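Local coordinates for BsaWI endonuclease (Geobacillus stearothermophilus, PDB 4ZSF), which is a PD-(D/E)XK restriction endonuclease that binds DNA and probably cleaves it with the aid of metal ions, at residues Ser9-Ile14 / Lys31-Thr36; Glu104-Arg109 / His248-Ala253; Ile192-Asp197 / Tyr224-Lys229. One frame throughout, in Å; residues are numbered along the deposited sequence.

Contact 1: Ser9-Ile14 / Lys31-Thr36; sequences STYAKI and KAIRDT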
loop_
_atom_site.group_PDB
_atom_site.type_symbol
_atom_site.label_atom_id
_atom_site.label_comp_id
_atom_site.label_asym_id
_atom_site.label_seq_id
_atom_site.Cartn_x
_atom_site.Cartn_y
_atom_site.Cartn_z
ATOM N N SER A 9 5.945 30.960 2.915
ATOM C CA SER A 9 7.149 31.734 3.204
ATOM C C SER A 9 7.829 31.171 4.446
ATOM O O SER A 9 9.053 31.113 4.525
ATOM C CB SER A 9 6.814 33.228 3.372
ATOM O OG SER A 9 6.169 33.465 4.607
ATOM N N THR A 10 7.032 30.721 5.405
ATOM C CA THR A 10 7.573 30.202 6.652
ATOM C C THR A 10 8.244 28.831 6.472
ATOM O O THR A 10 9.344 28.593 7.018
ATOM C CB THR A 10 6.467 30.133 7.718
ATOM O OG1 THR A 10 5.944 31.470 7.941
ATOM C CG2 THR A 10 6.976 29.528 9.039
ATOM N N TYR A 11 7.599 27.948 5.691
ATOM C CA TYR A 11 8.217 26.618 5.409
ATOM C C TYR A 11 9.614 26.849 4.756
ATOM O O TYR A 11 10.605 26.223 5.126
ATOM C CB TYR A 11 7.317 25.830 4.494
ATOM C CG TYR A 11 7.990 24.585 3.963
ATOM C CD1 TYR A 11 8.733 24.666 2.794
ATOM C CD2 TYR A 11 7.906 23.372 4.633
ATOM C CE1 TYR A 11 9.384 23.545 2.279
ATOM C CE2 TYR A 11 8.552 22.235 4.136
ATOM C CZ TYR A 11 9.302 22.359 2.964
ATOM O OH TYR A 11 9.957 21.286 2.445
ATOM N N ALA A 12 9.650 27.744 3.779
ATOM C CA ALA A 12 10.895 28.000 3.054
ATOM C C ALA A 12 11.940 28.545 3.991
ATOM O O ALA A 12 13.088 28.111 3.937
ATOM C CB ALA A 12 10.660 28.958 1.870
ATOM N N LYS A 13 11.560 29.477 4.871
ATOM C CA LYS A 13 12.529 30.057 5.804
ATOM C C LYS A 13 13.092 29.046 6.779
ATOM O O LYS A 13 14.302 28.988 7.011
ATOM C CB LYS A 13 11.888 31.198 6.612
ATOM C CG LYS A 13 12.861 31.830 7.643
ATOM C CD LYS A 13 12.212 33.065 8.298
ATOM C CE LYS A 13 13.257 33.951 8.997
ATOM N N ILE A 14 12.208 28.260 7.390
ATOM C CA ILE A 14 12.643 27.313 8.402
ATOM C C ILE A 14 13.445 26.212 7.719
ATOM O O ILE A 14 14.473 25.776 8.263
ATOM C CB ILE A 14 11.452 26.697 9.192
ATOM C CG1 ILE A 14 10.706 27.821 10.006
ATOM C CG2 ILE A 14 11.932 25.526 10.131
ATOM C CD1 ILE A 14 9.416 27.334 10.638
ATOM N N LYS A 31 11.336 19.355 10.271
ATOM C CA LYS A 31 11.235 20.525 11.149
ATOM C C LYS A 31 10.429 21.655 10.524
ATOM O O LYS A 31 9.589 22.263 11.186
ATOM C CB LYS A 31 12.630 21.021 11.513
ATOM C CG LYS A 31 12.537 22.202 12.525
ATOM C CD LYS A 31 13.934 22.522 13.109
ATOM C CE LYS A 31 13.868 23.769 14.120
ATOM N NZ LYS A 31 12.810 23.558 15.182
ATOM N N ALA A 32 10.666 21.931 9.237
ATOM C CA ALA A 32 9.899 22.979 8.533
ATOM C C ALA A 32 8.403 22.626 8.484
ATOM O O ALA A 32 7.548 23.507 8.641
ATOM C CB ALA A 32 10.464 23.146 7.071
ATOM N N ILE A 33 8.076 21.348 8.263
ATOM C CA ILE A 33 6.662 20.979 8.228
ATOM C C ILE A 33 5.996 21.181 9.600
ATOM O O ILE A 33 4.944 21.843 9.730
ATOM C CB ILE A 33 6.488 19.542 7.761
ATOM C CG1 ILE A 33 6.845 19.461 6.280
ATOM C CG2 ILE A 33 4.997 19.059 7.912
ATOM C CD1 ILE A 33 7.099 17.926 5.838
ATOM N N ARG A 34 6.636 20.629 10.617
ATOM C CA ARG A 34 6.108 20.663 11.990
ATOM C C ARG A 34 5.989 22.099 12.472
ATOM O O ARG A 34 4.957 22.534 13.023
ATOM C CB ARG A 34 7.104 19.826 12.838
ATOM C CG ARG A 34 6.937 19.588 14.269
ATOM C CD ARG A 34 7.987 18.445 14.565
ATOM N NE ARG A 34 9.357 18.951 14.673
ATOM C CZ ARG A 34 10.477 18.441 14.120
ATOM N NH1 ARG A 34 10.495 17.371 13.323
ATOM N NH2 ARG A 34 11.626 19.064 14.366
ATOM N N ASP A 35 7.065 22.854 12.286
ATOM C CA ASP A 35 7.076 24.211 12.880
ATOM C C ASP A 35 6.240 25.192 12.086
ATOM O O ASP A 35 5.687 26.160 12.646
ATOM C CB ASP A 35 8.529 24.709 12.994
ATOM C CG ASP A 35 9.308 24.026 14.144
ATOM O OD1 ASP A 35 8.791 23.099 14.855
ATOM O OD2 ASP A 35 10.493 24.399 14.272
ATOM N N THR A 36 6.081 24.947 10.787
ATOM C CA THR A 36 5.208 25.832 10.009
ATOM C C THR A 36 3.761 25.534 10.417
ATOM O O THR A 36 2.984 26.475 10.556
ATOM C CB THR A 36 5.396 25.652 8.501
ATOM O OG1 THR A 36 6.767 25.982 8.195
ATOM C CG2 THR A 36 4.445 26.613 7.695
#
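Ile14 enters segment 31-36 as a knob, its side chain seated in a hole formed by Lys31, Ala32, Asp35 and Thr36. Its two branches divide the work: Ile14 CG2 rests 3.6 Å from Ala32 CA, while Ile14 CD1 lies 3.6 Å from Asp35 CB, the two side chains crossing at about a right angle. One turn earlier the Tyr11 ring flanks the same alanine. Tyr11 CG is anti to the backbone N (chi1 169°), and Tyr11 CD2 lies 3.5 Å from Ala32 CB, whereas Ile33 CG1 approaches the ring edge at CE2. The two segments belong to helices 3-22 and 25-43, successive arms of a helical hairpin whose local axes come within 8.4 Å at 137°. Thr36 is set tightly against this crossing, with OG1 only 3.2 Å from Tyr11 CA. Thr36 OG1 is turned back to its own helix and donates to Ala32 O at 2.6 Å, an oxygen that also accepts from Thr36 N. Behind the knob, Lys31 NZ and the syn lone pair of Asp35 OD2 form a salt bridge one helical turn apart. Further out, Tyr11 OH is bonded to His60 and Arg63 of helix 49-65, and Arg34 pairs with Glu93 of the second subunit.

Contact 2: Glu104-Arg109 / His248-Ala253; sequences EEYGMR and HAREAA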
loop_
_atom_site.group_PDB
_atom_site.type_symbol
_atom_site.label_atom_id
_atom_site.label_comp_id
_atom_site.label_asym_id
_atom_site.label_seq_id
_atom_site.Cartn_x
_atom_site.Cartn_y
_atom_site.Cartn_z
ATOM N N GLU A 104 -4.929 -22.572 -26.887
ATOM C CA GLU A 104 -6.207 -23.103 -27.316
ATOM C C GLU A 104 -6.000 -24.444 -28.020
ATOM O O GLU A 104 -6.736 -25.384 -27.760
ATOM C CB GLU A 104 -6.913 -22.114 -28.247
ATOM C CG GLU A 104 -8.351 -22.519 -28.606
ATOM C CD GLU A 104 -9.076 -21.450 -29.449
ATOM O OE1 GLU A 104 -8.538 -21.040 -30.506
ATOM O OE2 GLU A 104 -10.171 -21.000 -29.038
ATOM N N GLU A 105 -4.971 -24.562 -28.851
ATOM C CA GLU A 105 -4.823 -25.818 -29.622
ATOM C C GLU A 105 -4.418 -27.012 -28.748
ATOM O O GLU A 105 -4.513 -28.169 -29.166
ATOM C CB GLU A 105 -3.841 -25.633 -30.769
ATOM C CG GLU A 105 -2.407 -25.532 -30.409
ATOM C CD GLU A 105 -1.493 -25.932 -31.585
ATOM O OE1 GLU A 105 -1.639 -27.060 -32.116
ATOM O OE2 GLU A 105 -0.623 -25.124 -31.973
ATOM N N TYR A 106 -3.985 -26.745 -27.515
ATOM C CA TYR A 106 -3.652 -27.811 -26.592
ATOM C C TYR A 106 -4.678 -27.979 -25.482
ATOM O O TYR A 106 -4.358 -28.581 -24.451
ATOM C CB TYR A 106 -2.288 -27.561 -25.961
ATOM C CG TYR A 106 -1.201 -27.210 -26.972
ATOM C CD1 TYR A 106 -0.673 -28.184 -27.826
ATOM C CD2 TYR A 106 -0.708 -25.917 -27.066
ATOM C CE1 TYR A 106 0.332 -27.863 -28.747
ATOM C CE2 TYR A 106 0.315 -25.584 -27.967
ATOM C CZ TYR A 106 0.822 -26.572 -28.809
ATOM O OH TYR A 106 1.828 -26.237 -29.687
ATOM N N GLY A 107 -5.861 -27.389 -25.639
ATOM C CA GLY A 107 -6.925 -27.590 -24.649
ATOM C C GLY A 107 -6.776 -26.759 -23.366
ATOM O O GLY A 107 -7.320 -27.118 -22.337
ATOM N N MET A 108 -6.012 -25.676 -23.425
ATOM C CA MET A 108 -5.727 -24.879 -22.230
ATOM C C MET A 108 -6.223 -23.443 -22.422
ATOM O O MET A 108 -6.291 -22.935 -23.560
ATOM C CB MET A 108 -4.213 -24.901 -21.913
ATOM C CG MET A 108 -3.762 -26.283 -21.407
ATOM S SD MET A 108 -1.989 -26.218 -20.998
ATOM C CE MET A 108 -1.314 -26.320 -22.619
ATOM N N ARG A 109 -6.531 -22.764 -21.310
ATOM C CA ARG A 109 -6.736 -21.320 -21.401
ATOM C C ARG A 109 -6.421 -20.672 -20.074
ATOM O O ARG A 109 -6.518 -21.290 -19.016
ATOM C CB ARG A 109 -8.171 -20.958 -21.816
ATOM C CG ARG A 109 -9.207 -21.533 -20.887
ATOM C CD ARG A 109 -10.597 -20.962 -21.372
ATOM N NE ARG A 109 -11.709 -21.575 -20.654
ATOM C CZ ARG A 109 -12.992 -21.280 -20.891
ATOM N NH1 ARG A 109 -13.316 -20.423 -21.856
ATOM N NH2 ARG A 109 -13.959 -21.880 -20.207
ATOM N N HIS A 248 5.960 -25.060 -21.572
ATOM C CA HIS A 248 5.999 -25.599 -20.207
ATOM C C HIS A 248 4.582 -25.840 -19.682
ATOM O O HIS A 248 4.372 -26.794 -18.901
ATOM C CB HIS A 248 6.794 -24.691 -19.256
ATOM C CG HIS A 248 8.256 -24.586 -19.619
ATOM N ND1 HIS A 248 9.089 -23.617 -19.089
ATOM C CD2 HIS A 248 9.004 -25.300 -20.492
ATOM C CE1 HIS A 248 10.303 -23.765 -19.590
ATOM N NE2 HIS A 248 10.291 -24.790 -20.435
ATOM N N ALA A 249 3.637 -24.981 -20.062
ATOM C CA ALA A 249 2.235 -25.214 -19.623
ATOM C C ALA A 249 1.751 -26.588 -20.120
ATOM O O ALA A 249 0.981 -27.266 -19.417
ATOM C CB ALA A 249 1.306 -24.140 -20.146
ATOM N N ARG A 250 2.132 -26.962 -21.339
ATOM C CA ARG A 250 1.746 -28.297 -21.862
ATOM C C ARG A 250 2.217 -29.424 -20.942
ATOM O O ARG A 250 1.487 -30.415 -20.646
ATOM C CB ARG A 250 2.334 -28.511 -23.264
ATOM C CG ARG A 250 1.657 -27.624 -24.311
ATOM C CD ARG A 250 2.414 -27.778 -25.638
ATOM N NE ARG A 250 2.146 -29.094 -26.216
ATOM C CZ ARG A 250 2.770 -29.577 -27.278
ATOM N NH1 ARG A 250 3.744 -28.868 -27.830
ATOM N NH2 ARG A 250 2.418 -30.773 -27.783
ATOM N N GLU A 251 3.477 -29.277 -20.525
ATOM C CA GLU A 251 4.092 -30.292 -19.701
ATOM C C GLU A 251 3.512 -30.274 -18.282
ATOM O O GLU A 251 3.304 -31.331 -17.690
ATOM C CB GLU A 251 5.608 -30.117 -19.637
ATOM C CG GLU A 251 6.233 -31.361 -19.002
ATOM C CD GLU A 251 7.756 -31.274 -18.849
ATOM O OE1 GLU A 251 8.368 -30.235 -19.225
ATOM O OE2 GLU A 251 8.325 -32.263 -18.336
ATOM N N ALA A 252 3.314 -29.077 -17.735
ATOM C CA ALA A 252 2.732 -28.929 -16.403
ATOM C C ALA A 252 1.323 -29.555 -16.364
ATOM O O ALA A 252 0.957 -30.250 -15.383
ATOM C CB ALA A 252 2.656 -27.433 -16.042
ATOM N N ALA A 253 0.530 -29.290 -17.402
ATOM C CA ALA A 253 -0.875 -29.792 -17.383
ATOM C C ALA A 253 -0.864 -31.332 -17.358
ATOM O O ALA A 253 -1.646 -31.980 -16.616
ATOM C CB ALA A 253 -1.704 -29.253 -18.591
#
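Arg250 lies flat over Tyr106 and makes no hydrogen bond to it, the two meeting instead through a CH-pi contact and nearly parallel planes. The aliphatic part supplies the CH-pi contact: Arg250 CD sits 3.6 Å from the centroid of the Tyr106 ring, 4° off its normal. Beyond CD the guanidinium continues over the same face, its plane only 14° from that of the ring, and Arg250 CZ stands 3.3 Å from Tyr106 CE1. A bend at chi3 (72°) turns NE over the ring, and NH1 finds its hydrogen bond at Gln247 OE1, one turn back along the helix. Glu105 CG covers the centre of the opposite ring face, leaving the tyrosine sandwiched between two aliphatic segments. An alanine in place of Tyr106 would probably open a gap between Glu105 and Arg250 and leave the guanidinium without the surface it lies on, though still bonded to Gln247. The ring is presented where helix 70-103 ends in a Schellman motif, with Gly107, at positive phi, as the C-prime residue and its N bonded to Glu104 O. From there the chain enters edge strand 108-112, and Met108 reaches helix 243-258 beside the arginine. Met108 SD lies 4.0 Å from Ala249 CB and 3.9 Å from Ala253 CB, methyl groups one turn apart on the helix, and 3.5 Å from Ala249 O. Met108 CE meets Arg250 CG at 3.7 Å, the two side chains crossing at about a right angle. Phe159 of strand 155-165 touches both Met108 and Ala253.

Contact 3: Ile192-Asp197 / Tyr224-Lys229; sequences ICLDGD and YVFWDK
Phe226 turns the edge of its ring to the backbone of Cys193, with CD2 3.4 Å from Cys193 O and that oxygen in the ring plane. Cys193 O also accepts from Phe226 N at 3.0 Å, the bond lying almost in line with the carbonyl. Ile192 and Leu194 cross the Phe226 side chain obliquely: Ile192 CG2 is 3.8 Å from Phe226 CE2, and Leu194 CD1 is near Phe226 CD2. Trp227 behaves differently. Its CG lies between the backbone N and the carbonyl carbon (chi1 65°), and Trp227 CZ3 lies 3.3 Å from Gly196 O. Val225 CG1 covers one face of the indole towards its rim, Lys229 CB the other. Gly196 fits because it lacks a CB, which would clash with Trp227 CE3 and crowd Val225 CG1. A water spans the diverging chains, accepting from Gly196 N and donating to Phe226 O. Before that divergence the strands are paired in parallel, Ile192 with Tyr224 and Cys193 with Val225, and Cys193 N donates to Tyr224 O at 2.9 Å. They are the two strands of a beta-alpha-beta unit linked through helix 202-209. Within the sheet they lie between strands 155-165 and 235-238; Phe91 and Ile95 of helix 70-103 press on Phe226, whose side chain is about 5 Å from that of Asp239, a calcium ligand in a structure of this protein though not in this chain, while Ala49 of the second subunit also packs against Phe226.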
loop_
_atom_site.group_PDB
_atom_site.type_symbol
_atom_site.label_atom_id
_atom_site.label_comp_id
_atom_site.label_asym_id
_atom_site.label_seq_id
_atom_site.Cartn_x
_atom_site.Cartn_y
_atom_site.Cartn_z
ATOM N N ILE A 192 5.234 -14.040 -14.584
ATOM C CA ILE A 192 5.567 -13.450 -15.905
ATOM C C ILE A 192 5.918 -12.035 -15.580
ATOM O O ILE A 192 5.118 -11.344 -14.901
ATOM C CB ILE A 192 4.354 -13.556 -16.843
ATOM C CG1 ILE A 192 4.123 -15.040 -17.183
ATOM C CG2 ILE A 192 4.584 -12.742 -18.159
ATOM C CD1 ILE A 192 2.799 -15.330 -17.960
ATOM N N CYS A 193 7.094 -11.601 -16.043
ATOM C CA CYS A 193 7.722 -10.342 -15.650
ATOM C C CYS A 193 8.087 -9.450 -16.838
ATOM O O CYS A 193 8.763 -9.924 -17.767
ATOM C CB CYS A 193 9.006 -10.644 -14.871
ATOM S SG CYS A 193 8.815 -11.458 -13.355
ATOM N N LEU A 194 7.733 -8.154 -16.800
ATOM C CA LEU A 194 8.094 -7.282 -17.863
ATOM C C LEU A 194 9.544 -6.902 -17.914
ATOM O O LEU A 194 10.152 -6.778 -18.997
ATOM C CB LEU A 194 7.216 -6.027 -17.727
ATOM C CG LEU A 194 7.185 -5.142 -18.935
ATOM C CD1 LEU A 194 6.925 -6.018 -20.158
ATOM C CD2 LEU A 194 6.073 -4.169 -18.693
ATOM N N ASP A 195 10.142 -6.727 -16.754
ATOM C CA ASP A 195 11.444 -6.079 -16.761
ATOM C C ASP A 195 12.296 -6.914 -15.885
ATOM O O ASP A 195 11.927 -7.160 -14.729
ATOM C CB ASP A 195 11.347 -4.637 -16.252
ATOM C CG ASP A 195 12.676 -3.936 -16.218
ATOM O OD1 ASP A 195 13.716 -4.606 -16.027
ATOM O OD2 ASP A 195 12.674 -2.687 -16.346
ATOM N N GLY A 196 13.434 -7.344 -16.417
ATOM C CA GLY A 196 14.317 -8.207 -15.649
ATOM C C GLY A 196 15.440 -7.507 -14.881
ATOM O O GLY A 196 16.271 -8.194 -14.270
ATOM N N ASP A 197 15.449 -6.167 -14.891
ATOM C CA ASP A 197 16.550 -5.371 -14.311
ATOM C C ASP A 197 16.869 -5.752 -12.868
ATOM O O ASP A 197 18.017 -5.629 -12.409
ATOM C CB ASP A 197 16.238 -3.869 -14.366
ATOM C CG ASP A 197 16.672 -3.214 -15.683
ATOM O OD1 ASP A 197 17.262 -3.895 -16.562
ATOM O OD2 ASP A 197 16.430 -1.994 -15.830
ATOM N N TYR A 224 9.069 -16.217 -16.152
ATOM C CA TYR A 224 9.180 -15.941 -17.611
ATOM C C TYR A 224 9.376 -14.473 -17.780
ATOM O O TYR A 224 8.509 -13.721 -17.339
ATOM C CB TYR A 224 7.903 -16.425 -18.344
ATOM C CG TYR A 224 7.784 -17.914 -18.101
ATOM C CD1 TYR A 224 7.185 -18.400 -16.965
ATOM C CD2 TYR A 224 8.365 -18.809 -18.983
ATOM C CE1 TYR A 224 7.134 -19.786 -16.677
ATOM C CE2 TYR A 224 8.322 -20.181 -18.754
ATOM C CZ TYR A 224 7.679 -20.668 -17.599
ATOM O OH TYR A 224 7.704 -22.038 -17.340
ATOM N N VAL A 225 10.523 -14.063 -18.311
ATOM C CA VAL A 225 10.869 -12.639 -18.338
ATOM C C VAL A 225 10.931 -12.149 -19.774
ATOM O O VAL A 225 11.547 -12.824 -20.615
ATOM C CB VAL A 225 12.277 -12.376 -17.652
ATOM C CG1 VAL A 225 12.628 -10.837 -17.658
ATOM C CG2 VAL A 225 12.290 -12.994 -16.267
ATOM N N PHE A 226 10.328 -10.972 -20.046
ATOM C CA PHE A 226 10.457 -10.364 -21.379
ATOM C C PHE A 226 11.869 -9.800 -21.614
ATOM O O PHE A 226 12.134 -8.636 -21.440
ATOM C CB PHE A 226 9.410 -9.274 -21.558
ATOM C CG PHE A 226 8.032 -9.798 -21.795
ATOM C CD1 PHE A 226 7.558 -9.951 -23.100
ATOM C CD2 PHE A 226 7.180 -10.071 -20.771
ATOM C CE1 PHE A 226 6.286 -10.417 -23.348
ATOM C CE2 PHE A 226 5.881 -10.540 -21.021
ATOM C CZ PHE A 226 5.452 -10.721 -22.340
ATOM N N TRP A 227 12.794 -10.663 -21.986
ATOM C CA TRP A 227 14.123 -10.195 -22.309
ATOM C C TRP A 227 14.752 -11.286 -23.219
ATOM O O TRP A 227 14.125 -12.317 -23.449
ATOM C CB TRP A 227 14.931 -9.947 -21.022
ATOM C CG TRP A 227 15.269 -11.116 -20.145
ATOM C CD1 TRP A 227 15.071 -12.465 -20.399
ATOM C CD2 TRP A 227 15.908 -11.039 -18.867
ATOM N NE1 TRP A 227 15.532 -13.208 -19.338
ATOM C CE2 TRP A 227 16.060 -12.352 -18.388
ATOM C CE3 TRP A 227 16.365 -9.964 -18.073
ATOM C CZ2 TRP A 227 16.641 -12.641 -17.123
ATOM C CZ3 TRP A 227 16.939 -10.247 -16.803
ATOM C CH2 TRP A 227 17.069 -11.576 -16.348
ATOM N N ASP A 228 15.979 -11.079 -23.663
ATOM C CA ASP A 228 16.616 -12.063 -24.543
ATOM C C ASP A 228 17.777 -12.783 -23.859
ATOM O O ASP A 228 18.560 -13.493 -24.508
ATOM C CB ASP A 228 17.091 -11.384 -25.825
ATOM C CG ASP A 228 17.784 -10.063 -25.561
ATOM O OD1 ASP A 228 18.698 -10.027 -24.707
ATOM O OD2 ASP A 228 17.386 -9.055 -26.192
ATOM N N LYS A 229 17.885 -12.620 -22.546
ATOM C CA LYS A 229 18.948 -13.290 -21.824
ATOM C C LYS A 229 18.655 -14.793 -21.815
ATOM O O LYS A 229 17.526 -15.206 -21.554
ATOM C CB LYS A 229 19.038 -12.773 -20.370
ATOM C CG LYS A 229 19.511 -11.325 -20.209
HETATM O O HOH W 1 13.685 -7.013 -19.109
#

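Contacts 2 and 3 serve the same catalytic-domain sheet, whereas contact 1 belongs to the all-helical N-terminal region, its centre about 61 Å from that of contact 2. Contacts 2 and 3 are both buried for the most part, but contact 3 is joined by backbone hydrogen bonds between inner strands. Contact 2 holds a helix to the edge of the sheet, with a buried methionine-alanine patch grading into a solvent-facing arginine. Contact 1, only partly buried, relies on side-chain interlocking. His248 ND1 and Tyr224 OH, 2.7 Å apart in a probable hydrogen bond, connect contacts 2 and 3 directly. Contacts 1 and 3 do not touch, yet both meet the second subunit: Ile33 packs on its Ala90, and Leu194 on its Trp53.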